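Local coordinates for hypothetical bacterial 6-phosphogluconolactonase (PDB 3SCY), which probably hydrolyses 6-phosphogluconolactone as a lactonase with a seven-bladed beta-propeller fold, an activity that remains putative, at residues Lys181-Pro186 against Phe196-Thr201; Tyr104-Gly109 against Val160-Asp165. One frame throughout, in Å; residues are numbered along the deposited sequence.

Interaction 1. Residues Lys181-Pro186 against Phe196-Thr201; sequences KFNINP and FLTKGT
Asn183 and Thr198 form the hydrogen-bonded antiparallel pair at the middle of this contact. It joins the third and the outermost, fourth strand of one propeller blade. Asn183 N donates to Thr198 O at 2.7 Å, and Thr198 N returns a longer bond to Asn183 O. Asn185 N donates to Phe196 O and Gly200 N to Lys181 O, one bond at each end of the pairing. The angle between the strand directions is 133°, so they are far from strictly antiparallel.

The polar side chains add to this. The Lys181 chain is extended, with CG anti to the backbone N (chi1 -177°). Its NZ donates to Thr201 O at 2.7 Å, from above the carbonyl plane. NZ also bonds Gly243 O, and Lys181 makes a cation-pi contact with Tyr168. Three waters bridge the two segments. One donates to Asn183 OD1 at 2.6 Å and accepts from Thr201 N. Another links Asn183 ND2 to Thr201 OG1, and the third links Asn183 O to Thr198 OG1. Both ends of the Asn183 amide are thus tied by water to Thr201.

The apolar side chains meet on the side of Ile184 and Leu197, which lie side by side with Ile184 CG1 3.7 Å from Leu197 CD2. That same CD2 sits over one face of the Phe196 ring, toward its rim. Ile184 CG2 touches Phe196 CE1 at 3.7 Å, and Asn185 O lies in the ring plane at the edge. Further along, Lys199 CG packs against Phe182 CE2 at 3.8 Å.

Phe182 and Leu197 both rest on Leu169 of strand 168-173 within the blade. They also reach Ile122 of strand 121-126 in the preceding blade, while Phe196 packs on Val113 of strand 111-116 and Val124 of strand 121-126.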
loop_
_atom_site.group_PDB
_atom_site.type_symbol
_atom_site.label_atom_id
_atom_site.label_comp_id
_atom_site.label_asym_id
_atom_site.label_seq_id
_atom_site.Cartn_x
_atom_site.Cartn_y
_atom_site.Cartn_z
ATOM N N LYS A 181 -7.056 -12.158 10.716
ATOM C CA LYS A 181 -5.753 -12.726 11.035
ATOM C C LYS A 181 -5.603 -14.154 10.499
ATOM O O LYS A 181 -6.487 -15.003 10.705
ATOM C CB LYS A 181 -5.559 -12.719 12.565
ATOM C CG LYS A 181 -4.186 -13.231 13.011
ATOM C CD LYS A 181 -4.070 -13.325 14.530
ATOM C CE LYS A 181 -2.867 -14.153 14.922
ATOM N NZ LYS A 181 -2.713 -14.196 16.404
ATOM N N PHE A 182 -4.463 -14.417 9.844
ATOM C CA PHE A 182 -4.109 -15.729 9.340
ATOM C C PHE A 182 -2.724 -16.111 9.771
ATOM O O PHE A 182 -1.827 -15.262 9.869
ATOM C CB PHE A 182 -4.181 -15.762 7.809
ATOM C CG PHE A 182 -5.561 -15.502 7.266
ATOM C CD1 PHE A 182 -6.006 -14.202 7.042
ATOM C CD2 PHE A 182 -6.435 -16.553 7.020
ATOM C CE1 PHE A 182 -7.296 -13.964 6.558
ATOM C CE2 PHE A 182 -7.728 -16.315 6.555
ATOM C CZ PHE A 182 -8.153 -15.022 6.335
ATOM N N ASN A 183 -2.548 -17.394 10.025
ATOM C CA ASN A 183 -1.250 -17.972 10.278
ATOM C C ASN A 183 -0.617 -18.247 8.931
ATOM O O ASN A 183 -1.291 -18.755 8.028
ATOM C CB ASN A 183 -1.392 -19.289 11.070
ATOM C CG ASN A 183 -2.021 -19.180 12.428
ATOM O OD1 ASN A 183 -1.949 -18.159 13.104
ATOM N ND2 ASN A 183 -2.716 -20.226 12.843
ATOM N N ILE A 184 0.666 -17.929 8.778
ATOM C CA ILE A 184 1.394 -18.208 7.544
ATOM C C ILE A 184 2.187 -19.507 7.650
ATOM O O ILE A 184 2.812 -19.774 8.688
ATOM C CB ILE A 184 2.351 -17.033 7.250
ATOM C CG1 ILE A 184 1.573 -15.898 6.543
ATOM C CG2 ILE A 184 3.611 -17.476 6.480
ATOM C CD1 ILE A 184 2.414 -14.618 6.347
ATOM N N ASN A 185 2.091 -20.343 6.598
ATOM C CA ASN A 185 2.914 -21.531 6.440
ATOM C C ASN A 185 4.116 -21.085 5.601
ATOM O O ASN A 185 3.976 -20.881 4.391
ATOM C CB ASN A 185 2.139 -22.670 5.792
ATOM C CG ASN A 185 3.038 -23.803 5.401
ATOM O OD1 ASN A 185 4.233 -23.809 5.699
ATOM N ND2 ASN A 185 2.484 -24.829 4.784
ATOM N N PRO A 186 5.295 -20.830 6.239
ATOM C CA PRO A 186 6.432 -20.272 5.483
ATOM C C PRO A 186 7.035 -21.242 4.477
ATOM O O PRO A 186 7.803 -20.840 3.602
ATOM C CB PRO A 186 7.445 -19.945 6.595
ATOM C CG PRO A 186 7.170 -20.979 7.643
ATOM C CD PRO A 186 5.660 -21.085 7.649
ATOM N N PHE A 196 -1.015 -21.994 2.140
ATOM C CA PHE A 196 -0.264 -20.879 2.680
ATOM C C PHE A 196 -0.901 -20.318 3.965
ATOM O O PHE A 196 -0.191 -20.058 4.949
ATOM C CB PHE A 196 -0.156 -19.776 1.599
ATOM C CG PHE A 196 0.684 -18.565 1.933
ATOM C CD1 PHE A 196 1.903 -18.701 2.584
ATOM C CD2 PHE A 196 0.268 -17.289 1.567
ATOM C CE1 PHE A 196 2.688 -17.581 2.881
ATOM C CE2 PHE A 196 1.073 -16.176 1.827
ATOM C CZ PHE A 196 2.261 -16.328 2.503
ATOM N N LEU A 197 -2.209 -20.023 3.914
ATOM C CA LEU A 197 -2.890 -19.358 5.021
ATOM C C LEU A 197 -3.921 -20.206 5.707
ATOM O O LEU A 197 -4.686 -20.901 5.049
ATOM C CB LEU A 197 -3.601 -18.097 4.509
ATOM C CG LEU A 197 -2.732 -17.061 3.778
ATOM C CD1 LEU A 197 -3.588 -15.908 3.242
ATOM C CD2 LEU A 197 -1.595 -16.577 4.664
ATOM N N THR A 198 -3.974 -20.107 7.036
ATOM C CA THR A 198 -4.990 -20.750 7.871
ATOM C C THR A 198 -5.513 -19.694 8.824
ATOM O O THR A 198 -4.744 -18.838 9.259
ATOM C CB THR A 198 -4.421 -21.964 8.604
ATOM O OG1 THR A 198 -3.241 -21.569 9.308
ATOM C CG2 THR A 198 -4.092 -23.110 7.660
ATOM N N LYS A 199 -6.813 -19.762 9.196
ATOM C CA LYS A 199 -7.364 -18.736 10.095
ATOM C C LYS A 199 -6.644 -18.767 11.453
ATOM O O LYS A 199 -6.312 -19.840 11.951
ATOM C CB LYS A 199 -8.881 -18.912 10.237
ATOM C CG LYS A 199 -9.613 -18.536 8.945
ATOM C CD LYS A 199 -11.118 -18.525 9.123
ATOM C CE LYS A 199 -11.820 -17.992 7.899
ATOM N NZ LYS A 199 -13.298 -18.010 8.069
ATOM N N GLY A 200 -6.328 -17.600 11.986
ATOM C CA GLY A 200 -5.570 -17.536 13.232
ATOM C C GLY A 200 -6.418 -17.400 14.475
ATOM O O GLY A 200 -7.650 -17.489 14.424
ATOM N N THR A 201 -5.740 -17.157 15.607
ATOM C CA THR A 201 -6.372 -16.916 16.899
ATOM C C THR A 201 -6.001 -15.528 17.414
ATOM O O THR A 201 -4.833 -15.319 17.741
ATOM C CB THR A 201 -5.988 -17.971 17.946
ATOM O OG1 THR A 201 -6.338 -19.245 17.451
ATOM C CG2 THR A 201 -6.673 -17.725 19.282
HETATM O O HOH W 1 -2.903 -17.570 15.497
HETATM O O HOH W 2 -0.908 -21.735 7.667
HETATM O O HOH W 3 -4.573 -20.759 15.310
#

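Interaction 2. Residues Tyr104-Gly109 against Val160-Asp165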
loop_
_atom_site.group_PDB
_atom_site.type_symbol
_atom_site.label_atom_id
_atom_site.label_comp_id
_atom_site.label_asym_id
_atom_site.label_seq_id
_atom_site.Cartn_x
_atom_site.Cartn_y
_atom_site.Cartn_z
ATOM N N TYR A 104 -4.743 -4.211 -3.645
ATOM C CA TYR A 104 -3.532 -4.267 -2.837
ATOM C C TYR A 104 -2.916 -5.622 -3.011
ATOM O O TYR A 104 -3.660 -6.597 -3.192
ATOM C CB TYR A 104 -3.836 -4.042 -1.339
ATOM C CG TYR A 104 -2.630 -3.585 -0.531
ATOM C CD1 TYR A 104 -1.737 -4.509 0.021
ATOM C CD2 TYR A 104 -2.449 -2.249 -0.223
ATOM C CE1 TYR A 104 -0.647 -4.098 0.794
ATOM C CE2 TYR A 104 -1.385 -1.824 0.577
ATOM C CZ TYR A 104 -0.475 -2.749 1.064
ATOM O OH TYR A 104 0.539 -2.322 1.888
ATOM N N LEU A 105 -1.603 -5.731 -2.894
ATOM C CA LEU A 105 -1.009 -7.067 -2.928
ATOM C C LEU A 105 0.273 -7.097 -2.100
ATOM O O LEU A 105 0.884 -6.044 -1.818
ATOM C CB LEU A 105 -0.837 -7.617 -4.376
ATOM C CG LEU A 105 0.297 -7.107 -5.264
ATOM C CD1 LEU A 105 0.212 -7.765 -6.640
ATOM C CD2 LEU A 105 0.267 -5.584 -5.474
ATOM N N THR A 106 0.637 -8.297 -1.610
ATOM C CA THR A 106 1.867 -8.455 -0.846
ATOM C C THR A 106 2.515 -9.777 -1.247
ATOM O O THR A 106 1.901 -10.561 -1.966
ATOM C CB THR A 106 1.648 -8.340 0.673
ATOM O OG1 THR A 106 2.937 -8.109 1.258
ATOM C CG2 THR A 106 0.988 -9.586 1.279
ATOM N N THR A 107 3.770 -9.988 -0.851
ATOM C CA THR A 107 4.477 -11.212 -1.189
ATOM C C THR A 107 5.383 -11.624 -0.056
ATOM O O THR A 107 5.862 -10.771 0.722
ATOM C CB THR A 107 5.326 -11.007 -2.483
ATOM O OG1 THR A 107 5.879 -12.274 -2.902
ATOM C CG2 THR A 107 6.499 -9.999 -2.302
ATOM N N ASN A 108 5.705 -12.934 -0.014
ATOM C CA ASN A 108 6.773 -13.410 0.857
ATOM C C ASN A 108 7.858 -14.065 -0.021
ATOM O O ASN A 108 8.698 -14.772 0.506
ATOM C CB ASN A 108 6.262 -14.373 1.933
ATOM C CG ASN A 108 5.876 -15.730 1.401
ATOM O OD1 ASN A 108 5.557 -15.879 0.218
ATOM N ND2 ASN A 108 5.993 -16.755 2.247
ATOM N N GLY A 109 7.787 -13.883 -1.347
ATOM C CA GLY A 109 8.752 -14.472 -2.280
ATOM C C GLY A 109 8.333 -15.841 -2.785
ATOM O O GLY A 109 8.852 -16.327 -3.810
ATOM N N VAL A 160 -3.414 -6.300 2.659
ATOM C CA VAL A 160 -2.900 -7.567 3.132
ATOM C C VAL A 160 -1.443 -7.339 3.513
ATOM O O VAL A 160 -0.659 -6.832 2.701
ATOM C CB VAL A 160 -3.069 -8.755 2.142
ATOM C CG1 VAL A 160 -4.503 -9.271 2.157
ATOM C CG2 VAL A 160 -2.633 -8.384 0.722
ATOM N N ARG A 161 -1.092 -7.622 4.774
ATOM C CA ARG A 161 0.268 -7.427 5.269
ATOM C C ARG A 161 0.806 -8.633 5.985
ATOM O O ARG A 161 0.113 -9.216 6.811
ATOM C CB ARG A 161 0.360 -6.267 6.271
ATOM C CG ARG A 161 -0.099 -4.892 5.776
ATOM C CD ARG A 161 0.622 -4.410 4.493
ATOM N NE ARG A 161 2.072 -4.618 4.503
ATOM C CZ ARG A 161 2.948 -3.824 5.105
ATOM N NH1 ARG A 161 2.539 -2.736 5.749
ATOM N NH2 ARG A 161 4.246 -4.109 5.069
ATOM N N ILE A 162 2.070 -8.982 5.718
ATOM C CA ILE A 162 2.750 -10.021 6.465
ATOM C C ILE A 162 3.363 -9.328 7.663
ATOM O O ILE A 162 3.931 -8.238 7.495
ATOM C CB ILE A 162 3.758 -10.724 5.552
ATOM C CG1 ILE A 162 2.972 -11.487 4.454
ATOM C CG2 ILE A 162 4.667 -11.697 6.375
ATOM C CD1 ILE A 162 3.783 -11.889 3.205
ATOM N N THR A 163 3.204 -9.897 8.873
ATOM C CA THR A 163 3.694 -9.288 10.104
ATOM C C THR A 163 5.240 -9.260 10.120
ATOM O O THR A 163 5.883 -10.089 9.464
ATOM C CB THR A 163 3.087 -9.960 11.344
ATOM O OG1 THR A 163 3.302 -11.357 11.219
ATOM C CG2 THR A 163 1.579 -9.678 11.466
ATOM N N PRO A 164 5.859 -8.364 10.922
ATOM C CA PRO A 164 7.337 -8.260 10.910
ATOM C C PRO A 164 8.072 -9.495 11.409
ATOM O O PRO A 164 9.292 -9.593 11.233
ATOM C CB PRO A 164 7.627 -7.080 11.841
ATOM C CG PRO A 164 6.370 -6.345 11.945
ATOM C CD PRO A 164 5.252 -7.294 11.749
ATOM N N ASP A 165 7.346 -10.417 12.065
ATOM C CA ASP A 165 7.928 -11.657 12.579
ATOM C C ASP A 165 7.738 -12.814 11.571
ATOM O O ASP A 165 8.103 -13.950 11.869
ATOM C CB ASP A 165 7.312 -11.999 13.937
ATOM C CG ASP A 165 5.801 -11.993 13.933
ATOM O OD1 ASP A 165 5.208 -12.175 12.840
ATOM O OD2 ASP A 165 5.215 -11.766 15.004
HETATM O O HOH W 4 3.599 -7.186 3.728
#
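Strands 104-107 and 160-162 run nearly parallel, 18° apart, with Thr106 CA and Val160 CA 6.3 Å from each other. They are the first strands of two successive blades of the seven-bladed beta-propeller. They belong to separate four-stranded sheets and meet through side chains, without direct hydrogen bonds between the segments.

Thr106 and Val160 are in contact through their methyls, CG2 to CG2 at 3.9 Å. Val160 O is crowded by carbon: Thr106 CB lies 3.4 Å from it, and Tyr104 CE1 comes slightly nearer. This carbonyl oxygen is buried and has no polar partner in the model.

The Tyr104 ring has CG anti to the backbone N (chi1 -159°), and CD1 touches Val160 CG2. Its OH lies 3.3 Å from Arg161 CD. The ring and guanidinium planes are 37° apart. The Arg161 side chain is bent at chi2 and chi3, and its NH1 donates to Leu216 O of the next blade. Tyr104 also stacks on Tyr54, just before strand 55-57 of the preceding blade, and meets His215 of strand 213-218, two blades further on, edge-to-face.

At the other end, Ile162 CD1 reaches the turn after strand 104-107. It touches Thr107 O at 3.4 Å and Asn108 CB at 3.7 Å. An ST turn shapes this bend, with Gly109 N donating to Thr107 OG1.

One water joins the two segments by polar contacts. It accepts from Arg161 NE and Ile162 N, and its third bond is to Thr106 OG1 at 2.7 Å.

From the N terminus, the chain first enters interaction 2 at 104-109. It completes the rest of that blade and crosses to the next, where 160-165 closes a loop of 50 intervening residues. Interaction 1 opens afterwards at 181-186 and closes at 196-201 over only nine. The two follow in series, neither nested nor crossed. Interaction 2 joins neighbouring blades through their first strands; interaction 1 pairs the last two strands of the second blade. Their centres are 12 Å apart. They touch where Ile184 CD1 meets Ile162 CG2 and where Phe196 CE1 packs on Asn108 ND2, reaching back to the earlier blade.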